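Local atomic coordinates of phosphoribosylaminoimidazole-succinocarboxamide synthase (PDB entry 2CNV), a protein that catalyses the ATP-dependent joining of L-aspartate to 4-carboxy-5-aminoimidazole ribotide, giving SAICAR in de novo purine biosynthesis. Residues I211-T216 against D239-W244; G123-S128 against Q146-S151; E118-G123 against D215-F220. All coordinates share one frame; numbering follows the deposited sequence. Where two conformers were deposited one is given.

Contact 1: I211-T216 against D239-W244; sequences IIIADT and DSSRFW. With SSS (N-{[5-amino-1-(5-O-phosphono-beta-D-arabinofuranosyl)-1H-imidazol-4-yl]carbonyl}-L-aspartic acid), chain D.
Trp244 against Ile212 and Ala214, and Arg242 against Asp215, carry this pairing of the two arms of a beta hairpin, in which strand 211-223 runs antiparallel to strand 228-245. Trp244 and Ile212 form a hydrogen-bonded pair, each N-H reaching the other's carbonyl at 2.8 Å (N to O). On the face of the sheet that bears Trp244, the indole lies over Ala214, whose CB stands 3.4 Å from the centroid of the six-membered ring and 9° off its normal, a CH-pi contact; CG2 of Ile212 meets the same ring at CE3. Phe243 goes to the other face, where CG2 of Ile211 sits over its ring and CG1 of Ile213 touches CE1. On this same face, OG1 of Thr216 and OG of Ser241 are 2.8 Å apart.

Arg242 turns the hairpin into part of the site for SSS, which corresponds to the product SAICAR but is named with an arabinose sugar. Its chain is extended from CG to NE and delivers NH1 and NH2 to two phosphate oxygens, O3A and O1A, each at 2.9 Å. NH1 also forms a salt bridge with OD2 of Asp215 at 2.9 Å, the oxygen near the guanidinium plane although the two flat groups are 73° apart. The other carboxylate oxygen serves the sugar: hydroxyl O2' of SSS donates to OD1 of Asp215 at 3.0 Å.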
loop_
_atom_site.group_PDB
_atom_site.type_symbol
_atom_site.label_atom_id
_atom_site.label_comp_id
_atom_site.label_asym_id
_atom_site.label_seq_id
_atom_site.Cartn_x
_atom_site.Cartn_y
_atom_site.Cartn_z
ATOM N N ILE A 211 12.173 0.795 11.089
ATOM C CA ILE A 211 11.037 1.532 10.520
ATOM C C ILE A 211 9.770 1.263 11.332
ATOM O O ILE A 211 9.405 0.106 11.577
ATOM C CB ILE A 211 10.825 1.202 9.009
ATOM C CG1 ILE A 211 12.000 1.724 8.169
ATOM C CG2 ILE A 211 9.502 1.794 8.479
ATOM C CD1 ILE A 211 12.039 1.181 6.748
ATOM N N ILE A 212 9.109 2.332 11.762
ATOM C CA ILE A 212 7.812 2.197 12.404
ATOM C C ILE A 212 6.723 2.304 11.335
ATOM O O ILE A 212 6.619 3.317 10.658
ATOM C CB ILE A 212 7.591 3.245 13.522
ATOM C CG1 ILE A 212 8.618 3.036 14.650
ATOM C CG2 ILE A 212 6.149 3.149 14.053
ATOM C CD1 ILE A 212 8.502 4.017 15.805
ATOM N N ILE A 213 5.948 1.234 11.166
ATOM C CA ILE A 213 4.747 1.283 10.334
ATOM C C ILE A 213 3.573 1.689 11.238
ATOM O O ILE A 213 3.014 0.868 11.978
ATOM C CB ILE A 213 4.508 -0.064 9.611
ATOM C CG1 ILE A 213 5.779 -0.466 8.844
ATOM C CG2 ILE A 213 3.262 0.001 8.687
ATOM C CD1 ILE A 213 5.680 -1.790 8.067
ATOM N N ALA A 214 3.225 2.972 11.177
ATOM C CA ALA A 214 2.240 3.579 12.090
ATOM C C ALA A 214 0.829 3.026 11.879
ATOM O O ALA A 214 0.051 2.879 12.831
ATOM C CB ALA A 214 2.238 5.088 11.907
ATOM N N ASP A 215 0.512 2.744 10.617
ATOM C CA ASP A 215 -0.775 2.201 10.224
ATOM C C ASP A 215 -0.655 1.673 8.798
ATOM O O ASP A 215 0.368 1.899 8.132
ATOM C CB ASP A 215 -1.890 3.262 10.352
ATOM C CG ASP A 215 -1.571 4.548 9.601
ATOM O OD1 ASP A 215 -1.058 4.467 8.469
ATOM O OD2 ASP A 215 -1.846 5.642 10.134
ATOM N N THR A 216 -1.673 0.956 8.337
ATOM C CA THR A 216 -1.653 0.370 7.005
ATOM C C THR A 216 -3.068 0.112 6.530
ATOM O O THR A 216 -3.981 -0.093 7.334
ATOM C CB THR A 216 -0.837 -0.966 6.966
ATOM O OG1 THR A 216 -0.538 -1.322 5.608
ATOM C CG2 THR A 216 -1.594 -2.103 7.628
ATOM N N ASP A 239 3.239 3.445 0.171
ATOM C CA ASP A 239 2.020 3.985 -0.437
ATOM C C ASP A 239 0.755 3.549 0.303
ATOM O O ASP A 239 -0.198 4.312 0.381
ATOM C CB ASP A 239 1.901 3.622 -1.929
ATOM C CG ASP A 239 2.763 4.502 -2.832
ATOM O OD1 ASP A 239 3.352 5.490 -2.354
ATOM O OD2 ASP A 239 2.834 4.201 -4.041
ATOM N N SER A 240 0.738 2.320 0.817
ATOM C CA SER A 240 -0.436 1.784 1.523
ATOM C C SER A 240 -0.410 2.011 3.043
ATOM O O SER A 240 -1.388 1.703 3.743
ATOM C CB SER A 240 -0.594 0.286 1.223
ATOM O OG SER A 240 0.441 -0.453 1.844
ATOM N N SER A 241 0.698 2.553 3.544
ATOM C CA SER A 241 0.962 2.634 4.988
ATOM C C SER A 241 1.698 3.927 5.297
ATOM O O SER A 241 2.188 4.589 4.380
ATOM C CB SER A 241 1.850 1.468 5.428
ATOM O OG SER A 241 1.588 0.292 4.674
ATOM N N ARG A 242 1.768 4.272 6.584
ATOM C CA ARG A 242 2.620 5.352 7.066
ATOM C C ARG A 242 3.923 4.810 7.628
ATOM O O ARG A 242 3.933 4.143 8.664
ATOM C CB ARG A 242 1.903 6.179 8.136
ATOM C CG ARG A 242 1.025 7.263 7.567
ATOM C CD ARG A 242 0.461 8.152 8.671
ATOM N NE ARG A 242 -0.415 9.164 8.100
ATOM C CZ ARG A 242 -1.741 9.076 8.017
ATOM N NH1 ARG A 242 -2.395 8.016 8.490
ATOM N NH2 ARG A 242 -2.419 10.065 7.450
ATOM N N PHE A 243 5.015 5.087 6.924
ATOM C CA PHE A 243 6.353 4.703 7.350
ATOM C C PHE A 243 6.996 5.862 8.109
ATOM O O PHE A 243 6.994 6.997 7.633
ATOM C CB PHE A 243 7.221 4.334 6.130
ATOM C CG PHE A 243 7.012 2.921 5.602
ATOM C CD1 PHE A 243 5.840 2.208 5.861
ATOM C CD2 PHE A 243 7.990 2.327 4.808
ATOM C CE1 PHE A 243 5.658 0.912 5.359
ATOM C CE2 PHE A 243 7.822 1.038 4.297
ATOM C CZ PHE A 243 6.650 0.325 4.570
ATOM N N TRP A 244 7.537 5.563 9.285
ATOM C CA TRP A 244 8.297 6.519 10.082
ATOM C C TRP A 244 9.677 5.961 10.410
ATOM O O TRP A 244 9.828 4.762 10.651
ATOM C CB TRP A 244 7.592 6.788 11.420
ATOM C CG TRP A 244 6.258 7.489 11.342
ATOM C CD1 TRP A 244 5.798 8.283 10.332
ATOM C CD2 TRP A 244 5.242 7.487 12.348
ATOM N NE1 TRP A 244 4.546 8.762 10.635
ATOM C CE2 TRP A 244 4.181 8.291 11.871
ATOM C CE3 TRP A 244 5.121 6.875 13.607
ATOM C CZ2 TRP A 244 3.009 8.506 12.609
ATOM C CZ3 TRP A 244 3.956 7.087 14.346
ATOM C CH2 TRP A 244 2.913 7.898 13.841
HETATM P PA SSS D . -5.773 8.528 7.359
HETATM O O1A SSS D . -5.150 9.645 6.572
HETATM O O2A SSS D . -7.275 8.466 7.232
HETATM O O3A SSS D . -5.250 8.386 8.758
HETATM O "O5'" SSS D . -5.268 7.194 6.627
HETATM C "C5'" SSS D . -5.890 5.927 6.830
HETATM C "C4'" SSS D . -5.094 4.863 6.088
HETATM O "O4'" SSS D . -4.881 5.315 4.752
HETATM C "C1'" SSS D . -3.588 4.898 4.310
HETATM N N9 SSS D . -3.017 5.817 3.289
HETATM C C4 SSS D . -3.141 7.136 3.128
HETATM O O6 SSS D . -3.259 9.779 1.780
HETATM N N3 SSS D . -3.836 7.963 3.972
HETATM C C6 SSS D . -2.364 8.980 1.535
HETATM N N6 SSS D . -1.276 9.295 0.827
HETATM C C61 SSS D . -1.028 10.627 0.285
HETATM C C62 SSS D . -1.667 10.824 -1.064
HETATM C C63 SSS D . 0.494 10.714 0.174
HETATM C C64 SSS D . 1.042 11.633 1.244
HETATM O O65 SSS D . -1.362 11.836 -1.717
HETATM O O66 SSS D . -2.484 9.983 -1.500
HETATM O O67 SSS D . 1.644 11.116 2.210
HETATM O O68 SSS D . 0.884 12.873 1.130
HETATM C C5 SSS D . -2.459 7.571 2.008
HETATM N N7 SSS D . -1.919 6.457 1.469
HETATM C C8 SSS D . -2.272 5.403 2.250
HETATM C "C2'" SSS D . -2.732 4.656 5.550
HETATM O "O2'" SSS D . -1.734 5.633 5.825
HETATM C "C3'" SSS D . -3.715 4.631 6.692
HETATM O "O3'" SSS D . -3.573 3.328 7.241
HETATM O O HOH W 1 -1.101 -2.757 3.481
#

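Contact 2: G123-S128 against Q146-S151; sequences GYITGS and QGLKES. With SSS (N-{[5-amino-1-(5-O-phosphono-beta-D-arabinofuranosyl)-1H-imidazol-4-yl]carbonyl}-L-aspartic acid), chain D.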
loop_
_atom_site.group_PDB
_atom_site.type_symbol
_atom_site.label_atom_id
_atom_site.label_comp_id
_atom_site.label_asym_id
_atom_site.label_seq_id
_atom_site.Cartn_x
_atom_site.Cartn_y
_atom_site.Cartn_z
ATOM N N GLY A 123 -1.646 1.262 14.535
ATOM C CA GLY A 123 -0.923 0.941 15.772
ATOM C C GLY A 123 -0.627 2.188 16.573
ATOM O O GLY A 123 -0.359 2.117 17.763
ATOM N N TYR A 124 -0.677 3.338 15.901
ATOM C CA TYR A 124 -0.306 4.624 16.474
ATOM C C TYR A 124 -1.353 5.660 16.074
ATOM O O TYR A 124 -1.929 5.575 14.986
ATOM C CB TYR A 124 1.079 5.068 15.956
ATOM C CG TYR A 124 2.222 4.131 16.311
ATOM C CD1 TYR A 124 2.359 2.883 15.684
ATOM C CD2 TYR A 124 3.172 4.490 17.275
ATOM C CE1 TYR A 124 3.390 2.015 16.017
ATOM C CE2 TYR A 124 4.212 3.623 17.615
ATOM C CZ TYR A 124 4.315 2.392 16.979
ATOM O OH TYR A 124 5.345 1.530 17.301
ATOM N N ILE A 125 -1.598 6.642 16.935
ATOM C CA ILE A 125 -2.617 7.651 16.623
ATOM C C ILE A 125 -2.011 8.789 15.796
ATOM O O ILE A 125 -1.161 9.538 16.273
ATOM C CB ILE A 125 -3.379 8.164 17.890
ATOM C CG1 ILE A 125 -4.635 8.962 17.491
ATOM C CG2 ILE A 125 -2.446 8.970 18.818
ATOM C CD1 ILE A 125 -5.629 9.162 18.630
ATOM N N THR A 126 -2.447 8.890 14.547
ATOM C CA THR A 126 -1.952 9.913 13.620
ATOM C C THR A 126 -3.023 10.158 12.540
ATOM O O THR A 126 -4.122 9.614 12.641
ATOM C CB THR A 126 -0.566 9.506 13.024
ATOM O OG1 THR A 126 0.009 10.603 12.308
ATOM C CG2 THR A 126 -0.676 8.276 12.111
ATOM N N GLY A 127 -2.720 10.985 11.538
ATOM C CA GLY A 127 -3.641 11.200 10.410
ATOM C C GLY A 127 -5.048 11.571 10.843
ATOM O O GLY A 127 -5.231 12.361 11.761
ATOM N N SER A 128 -6.047 10.979 10.198
ATOM C CA SER A 128 -7.442 11.335 10.471
ATOM C C SER A 128 -7.943 10.825 11.828
ATOM O O SER A 128 -8.935 11.339 12.351
ATOM C CB SER A 128 -8.361 10.880 9.337
ATOM O OG SER A 128 -8.491 9.469 9.305
ATOM N N GLN A 146 -8.240 8.850 27.441
ATOM C CA GLN A 146 -7.849 10.256 27.464
ATOM C C GLN A 146 -6.329 10.369 27.634
ATOM O O GLN A 146 -5.688 9.454 28.156
ATOM C CB GLN A 146 -8.568 10.973 28.612
ATOM C CG GLN A 146 -8.468 12.493 28.592
ATOM C CD GLN A 146 -9.326 13.154 29.662
ATOM O OE1 GLN A 146 -10.507 12.819 29.836
ATOM N NE2 GLN A 146 -8.740 14.113 30.379
ATOM N N GLY A 147 -5.763 11.486 27.188
ATOM C CA GLY A 147 -4.357 11.776 27.429
ATOM C C GLY A 147 -3.397 11.263 26.370
ATOM O O GLY A 147 -2.185 11.377 26.536
ATOM N N LEU A 148 -3.920 10.688 25.285
ATOM C CA LEU A 148 -3.048 10.276 24.177
ATOM C C LEU A 148 -2.393 11.497 23.532
ATOM O O LEU A 148 -3.016 12.545 23.393
ATOM C CB LEU A 148 -3.793 9.436 23.128
ATOM C CG LEU A 148 -4.344 8.044 23.486
ATOM C CD1 LEU A 148 -5.171 7.527 22.312
ATOM C CD2 LEU A 148 -3.255 7.022 23.842
ATOM N N LYS A 149 -1.122 11.364 23.163
ATOM C CA LYS A 149 -0.403 12.456 22.514
ATOM C C LYS A 149 -0.180 12.103 21.048
ATOM O O LYS A 149 -0.238 10.935 20.679
ATOM C CB LYS A 149 0.929 12.746 23.226
ATOM C CG LYS A 149 0.825 13.099 24.732
ATOM C CD LYS A 149 0.147 14.464 24.956
ATOM C CE LYS A 149 -0.169 14.706 26.432
ATOM N NZ LYS A 149 -1.384 15.555 26.587
ATOM N N GLU A 150 0.051 13.110 20.208
ATOM C CA GLU A 150 0.194 12.862 18.776
ATOM C C GLU A 150 1.297 11.834 18.512
ATOM O O GLU A 150 2.380 11.914 19.092
ATOM C CB GLU A 150 0.461 14.150 18.003
ATOM C CG GLU A 150 0.305 13.974 16.489
ATOM C CD GLU A 150 0.609 15.245 15.703
ATOM O OE1 GLU A 150 0.921 16.291 16.320
ATOM O OE2 GLU A 150 0.538 15.189 14.456
ATOM N N SER A 151 0.977 10.863 17.660
ATOM C CA SER A 151 1.887 9.779 17.248
ATOM C C SER A 151 2.103 8.682 18.294
ATOM O O SER A 151 2.890 7.757 18.070
ATOM C CB SER A 151 3.224 10.328 16.731
ATOM O OG SER A 151 3.002 11.349 15.773
HETATM P PA SSS D . -5.773 8.528 7.359
HETATM O O1A SSS D . -5.150 9.645 6.572
HETATM O O2A SSS D . -7.275 8.466 7.232
HETATM O O3A SSS D . -5.250 8.386 8.758
HETATM O "O5'" SSS D . -5.268 7.194 6.627
HETATM C "C5'" SSS D . -5.890 5.927 6.830
HETATM C "C4'" SSS D . -5.094 4.863 6.088
HETATM O "O4'" SSS D . -4.881 5.315 4.752
HETATM C "C1'" SSS D . -3.588 4.898 4.310
HETATM N N9 SSS D . -3.017 5.817 3.289
HETATM C C4 SSS D . -3.141 7.136 3.128
HETATM O O6 SSS D . -3.259 9.779 1.780
HETATM N N3 SSS D . -3.836 7.963 3.972
HETATM C C6 SSS D . -2.364 8.980 1.535
HETATM N N6 SSS D . -1.276 9.295 0.827
HETATM C C61 SSS D . -1.028 10.627 0.285
HETATM C C62 SSS D . -1.667 10.824 -1.064
HETATM C C63 SSS D . 0.494 10.714 0.174
HETATM C C64 SSS D . 1.042 11.633 1.244
HETATM O O65 SSS D . -1.362 11.836 -1.717
HETATM O O66 SSS D . -2.484 9.983 -1.500
HETATM O O67 SSS D . 1.644 11.116 2.210
HETATM O O68 SSS D . 0.884 12.873 1.130
HETATM C C5 SSS D . -2.459 7.571 2.008
HETATM N N7 SSS D . -1.919 6.457 1.469
HETATM C C8 SSS D . -2.272 5.403 2.250
HETATM C "C2'" SSS D . -2.732 4.656 5.550
HETATM O "O2'" SSS D . -1.734 5.633 5.825
HETATM C "C3'" SSS D . -3.715 4.631 6.692
HETATM O "O3'" SSS D . -3.573 3.328 7.241
HETATM O O HOH W 2 1.499 12.180 13.801
#
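The backbones of Ile125 and Ser151 meet through one hydrogen bond, Ser151 N to Ile125 O at 2.9 Å, the N lying almost in line with the carbonyl although the N-H itself is bent to 137°. No beta pairing joins the segments, and 146-151 has no regular structure. Ile125 carries the apolar contacts. With CG1 anti to the backbone N (chi1 -167°), its CD1 extends to CD1 of Leu148 at 4.1 Å, while the CG2 branch rests against the carbonyl O of Lys149 at 3.5 Å. Tyr124 comes to Ser151 edge-on: CD2 lies 3.4 Å from the Ser151 carbonyl O, which is in the plane of the ring and is also hydrogen-bonded by the hydroxyl of Tyr249. A water bridges the segments between Thr126 OG1, Glu150 OE2 and Ser151 OG; it donates to the glutamate and to the serine, the latter at 2.6 Å (water O to OG). Ser151 OG has a further partner in the carbonyl of Glu253.

Past the contact, the turn at Gly127 and Ser128 brings the ligand phosphate to the N-terminal end of helix 127-136: Ser128 gives its backbone N-H to O3A of SSS and its hydroxyl OG to O2A at 2.6 Å. Gly127 has a positive phi of 52°, and a CB there would run into O3A. Trp130 and Tyr133 of that helix pack on Ile125, Phe154 of strand 153-163 touches both Ile125 and Leu148, and Trp244 of strand 228-245 lies against Thr126 and Ser151.

Contact 3: E118-G123 against D215-F220; sequences EVIVRG and DTKFEF. With SSS (N-{[5-amino-1-(5-O-phosphono-beta-D-arabinofuranosyl)-1H-imidazol-4-yl]carbonyl}-L-aspartic acid), chain D.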
loop_
_atom_site.group_PDB
_atom_site.type_symbol
_atom_site.label_atom_id
_atom_site.label_comp_id
_atom_site.label_asym_id
_atom_site.label_seq_id
_atom_site.Cartn_x
_atom_site.Cartn_y
_atom_site.Cartn_z
ATOM N N GLU A 118 -12.074 -0.808 3.081
ATOM C CA GLU A 118 -10.675 -0.504 3.278
ATOM C C GLU A 118 -10.315 -0.921 4.698
ATOM O O GLU A 118 -10.742 -0.306 5.672
ATOM C CB GLU A 118 -10.393 0.988 3.045
ATOM C CG GLU A 118 -10.972 1.565 1.743
ATOM C CD GLU A 118 -10.415 0.904 0.486
ATOM O OE1 GLU A 118 -9.244 1.162 0.135
ATOM O OE2 GLU A 118 -11.161 0.137 -0.163
ATOM N N VAL A 119 -9.551 -2.004 4.798
ATOM C CA VAL A 119 -9.249 -2.608 6.082
ATOM C C VAL A 119 -7.989 -1.967 6.652
ATOM O O VAL A 119 -6.873 -2.442 6.453
ATOM C CB VAL A 119 -9.123 -4.144 5.974
ATOM C CG1 VAL A 119 -8.940 -4.767 7.356
ATOM C CG2 VAL A 119 -10.357 -4.715 5.284
ATOM N N ILE A 120 -8.204 -0.869 7.366
ATOM C CA ILE A 120 -7.140 -0.081 7.953
ATOM C C ILE A 120 -6.899 -0.570 9.373
ATOM O O ILE A 120 -7.845 -0.826 10.127
ATOM C CB ILE A 120 -7.516 1.429 7.951
ATOM C CG1 ILE A 120 -7.596 1.947 6.506
ATOM C CG2 ILE A 120 -6.542 2.256 8.801
ATOM C CD1 ILE A 120 -8.375 3.248 6.352
ATOM N N VAL A 121 -5.625 -0.731 9.718
ATOM C CA VAL A 121 -5.231 -1.031 11.087
ATOM C C VAL A 121 -4.262 0.058 11.502
ATOM O O VAL A 121 -3.335 0.374 10.749
ATOM C CB VAL A 121 -4.568 -2.422 11.222
ATOM C CG1 VAL A 121 -4.088 -2.657 12.648
ATOM C CG2 VAL A 121 -5.545 -3.526 10.804
ATOM N N ARG A 122 -4.477 0.619 12.696
ATOM C CA ARG A 122 -3.645 1.703 13.221
ATOM C C ARG A 122 -2.972 1.220 14.494
ATOM O O ARG A 122 -3.654 0.794 15.420
ATOM C CB ARG A 122 -4.505 2.922 13.553
ATOM C CG ARG A 122 -5.395 3.421 12.407
ATOM C CD ARG A 122 -6.184 4.639 12.867
ATOM N NE ARG A 122 -7.147 5.060 11.850
ATOM C CZ ARG A 122 -6.916 6.002 10.943
ATOM N NH1 ARG A 122 -5.756 6.643 10.920
ATOM N NH2 ARG A 122 -7.854 6.307 10.058
ATOM N N GLY A 123 -1.646 1.262 14.535
ATOM C CA GLY A 123 -0.923 0.941 15.772
ATOM C C GLY A 123 -0.627 2.188 16.573
ATOM O O GLY A 123 -0.359 2.117 17.763
ATOM N N ASP A 215 0.512 2.744 10.617
ATOM C CA ASP A 215 -0.775 2.201 10.224
ATOM C C ASP A 215 -0.655 1.673 8.798
ATOM O O ASP A 215 0.368 1.899 8.132
ATOM C CB ASP A 215 -1.890 3.262 10.352
ATOM C CG ASP A 215 -1.571 4.548 9.601
ATOM O OD1 ASP A 215 -1.058 4.467 8.469
ATOM O OD2 ASP A 215 -1.846 5.642 10.134
ATOM N N THR A 216 -1.673 0.956 8.337
ATOM C CA THR A 216 -1.653 0.370 7.005
ATOM C C THR A 216 -3.068 0.112 6.530
ATOM O O THR A 216 -3.981 -0.093 7.334
ATOM C CB THR A 216 -0.837 -0.966 6.966
ATOM O OG1 THR A 216 -0.538 -1.322 5.608
ATOM C CG2 THR A 216 -1.594 -2.103 7.628
ATOM N N LYS A 217 -3.239 0.109 5.215
ATOM C CA LYS A 217 -4.512 -0.213 4.598
ATOM C C LYS A 217 -4.378 -1.535 3.851
ATOM O O LYS A 217 -3.629 -1.632 2.895
ATOM C CB LYS A 217 -4.923 0.920 3.652
ATOM C CG LYS A 217 -6.271 0.748 2.966
ATOM C CD LYS A 217 -6.762 2.075 2.380
ATOM C CE LYS A 217 -6.013 2.451 1.107
ATOM N NZ LYS A 217 -6.254 3.870 0.699
ATOM N N PHE A 218 -5.077 -2.562 4.317
ATOM C CA PHE A 218 -5.138 -3.830 3.597
ATOM C C PHE A 218 -6.398 -3.859 2.747
ATOM O O PHE A 218 -7.387 -3.180 3.050
ATOM C CB PHE A 218 -5.213 -5.025 4.562
ATOM C CG PHE A 218 -3.981 -5.244 5.403
ATOM C CD1 PHE A 218 -2.763 -5.577 4.825
ATOM C CD2 PHE A 218 -4.063 -5.190 6.791
ATOM C CE1 PHE A 218 -1.634 -5.802 5.613
ATOM C CE2 PHE A 218 -2.949 -5.427 7.582
ATOM C CZ PHE A 218 -1.730 -5.724 6.992
ATOM N N GLU A 219 -6.359 -4.648 1.678
ATOM C CA GLU A 219 -7.581 -5.079 1.023
ATOM C C GLU A 219 -7.635 -6.592 1.100
ATOM O O GLU A 219 -6.631 -7.270 0.880
ATOM C CB GLU A 219 -7.646 -4.611 -0.430
ATOM C CG GLU A 219 -8.998 -4.908 -1.084
ATOM C CD GLU A 219 -9.126 -4.372 -2.505
ATOM O OE1 GLU A 219 -8.322 -3.508 -2.897
ATOM O OE2 GLU A 219 -10.045 -4.817 -3.228
ATOM N N PHE A 220 -8.814 -7.108 1.425
ATOM C CA PHE A 220 -9.010 -8.539 1.544
ATOM C C PHE A 220 -10.084 -8.989 0.569
ATOM O O PHE A 220 -10.969 -8.218 0.204
ATOM C CB PHE A 220 -9.446 -8.917 2.963
ATOM C CG PHE A 220 -8.348 -8.866 3.983
ATOM C CD1 PHE A 220 -7.362 -9.849 4.025
ATOM C CD2 PHE A 220 -8.323 -7.854 4.932
ATOM C CE1 PHE A 220 -6.350 -9.803 4.997
ATOM C CE2 PHE A 220 -7.316 -7.799 5.900
ATOM C CZ PHE A 220 -6.334 -8.772 5.933
HETATM P PA SSS D . -5.773 8.528 7.359
HETATM O O1A SSS D . -5.150 9.645 6.572
HETATM O O2A SSS D . -7.275 8.466 7.232
HETATM O O3A SSS D . -5.250 8.386 8.758
HETATM O "O5'" SSS D . -5.268 7.194 6.627
HETATM C "C5'" SSS D . -5.890 5.927 6.830
HETATM C "C4'" SSS D . -5.094 4.863 6.088
HETATM O "O4'" SSS D . -4.881 5.315 4.752
HETATM C "C1'" SSS D . -3.588 4.898 4.310
HETATM N N9 SSS D . -3.017 5.817 3.289
HETATM C C4 SSS D . -3.141 7.136 3.128
HETATM O O6 SSS D . -3.259 9.779 1.780
HETATM N N3 SSS D . -3.836 7.963 3.972
HETATM C C6 SSS D . -2.364 8.980 1.535
HETATM N N6 SSS D . -1.276 9.295 0.827
HETATM C C61 SSS D . -1.028 10.627 0.285
HETATM C C62 SSS D . -1.667 10.824 -1.064
HETATM C C63 SSS D . 0.494 10.714 0.174
HETATM C C64 SSS D . 1.042 11.633 1.244
HETATM O O65 SSS D . -1.362 11.836 -1.717
HETATM O O66 SSS D . -2.484 9.983 -1.500
HETATM O O67 SSS D . 1.644 11.116 2.210
HETATM O O68 SSS D . 0.884 12.873 1.130
HETATM C C5 SSS D . -2.459 7.571 2.008
HETATM N N7 SSS D . -1.919 6.457 1.469
HETATM C C8 SSS D . -2.272 5.403 2.250
HETATM C "C2'" SSS D . -2.732 4.656 5.550
HETATM O "O2'" SSS D . -1.734 5.633 5.825
HETATM C "C3'" SSS D . -3.715 4.631 6.692
HETATM O "O3'" SSS D . -3.573 3.328 7.241
HETATM O O HOH W 3 -3.161 6.029 12.355
#
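Val119 and Phe218, then Val121 and Thr216, form two hydrogen-bonded pairs that join antiparallel strands inside the mixed central sheet. Phe218 N reaches Val119 O at 2.8 Å from well above the carbonyl plane, where Val119 is the centre of an inverse gamma turn; in the second pair the donors lie nearly in line with the carbonyls, Val121 N to Thr216 O measuring 3.0 Å.

Apolar contacts divide between the two faces. On one, CG1 of Val119 meets the edge of the Phe220 ring, 3.7 Å from CE2, and Val191 and Ala195 of helix 185-208 pack on this valine. On the other, Ile120 touches both Lys217 (CG1 to CG 4.0 Å) and the sugar of SSS: CD1 meets C4' and C5', and CG2 faces O3' and one face of the Arg122 guanidinium. Cutting Ile120 back to an alanine removes the CG1-CD1 branch from C4' and C5' and CG2 from O3' and the guanidinium, which is likely to leave the sugar and the Lys217 methylenes less firmly packed.

Polar contacts gather on this ligand-facing side. Arg122, extended from CG to NE, sends NH1 almost straight to phosphate oxygen O3A of SSS (2.8 Å, 169°). Asp215 OD2, salt-bridged to Arg242, lies well out of the Arg122 guanidinium plane, 4.1 Å from NH1 with no N-H aimed at it; a water joins them, accepting from NH1 and donating to OD2. Thr160 and His140 take other Arg122 N-H groups. The strand pair thus sets a cation for phosphate beside an anion for the sugar hydroxyls, each probably tempering the other's charge.

From the N terminus, strand 113-122 comes first; its segment 118-123 waits for 215-220, so contact 3 closes a loop of 91 residues. Contact 2 is nested inside that loop: Gly123, shared by both, leads out of the strand, and 123-128 is met again by 146-151 after helix 127-136. Strand 211-223 then serves twice, pairing with 113-122 in contact 3 and with 228-245 in contact 1, a hairpin of two long strands joined by a short turn, which begins on the stretch where contact 3 ends. Asp215 and Thr216 belong to both. Ala214 O receives the N-H groups of Gly123 and Tyr124, tying all three together, and each contact reaches SSS.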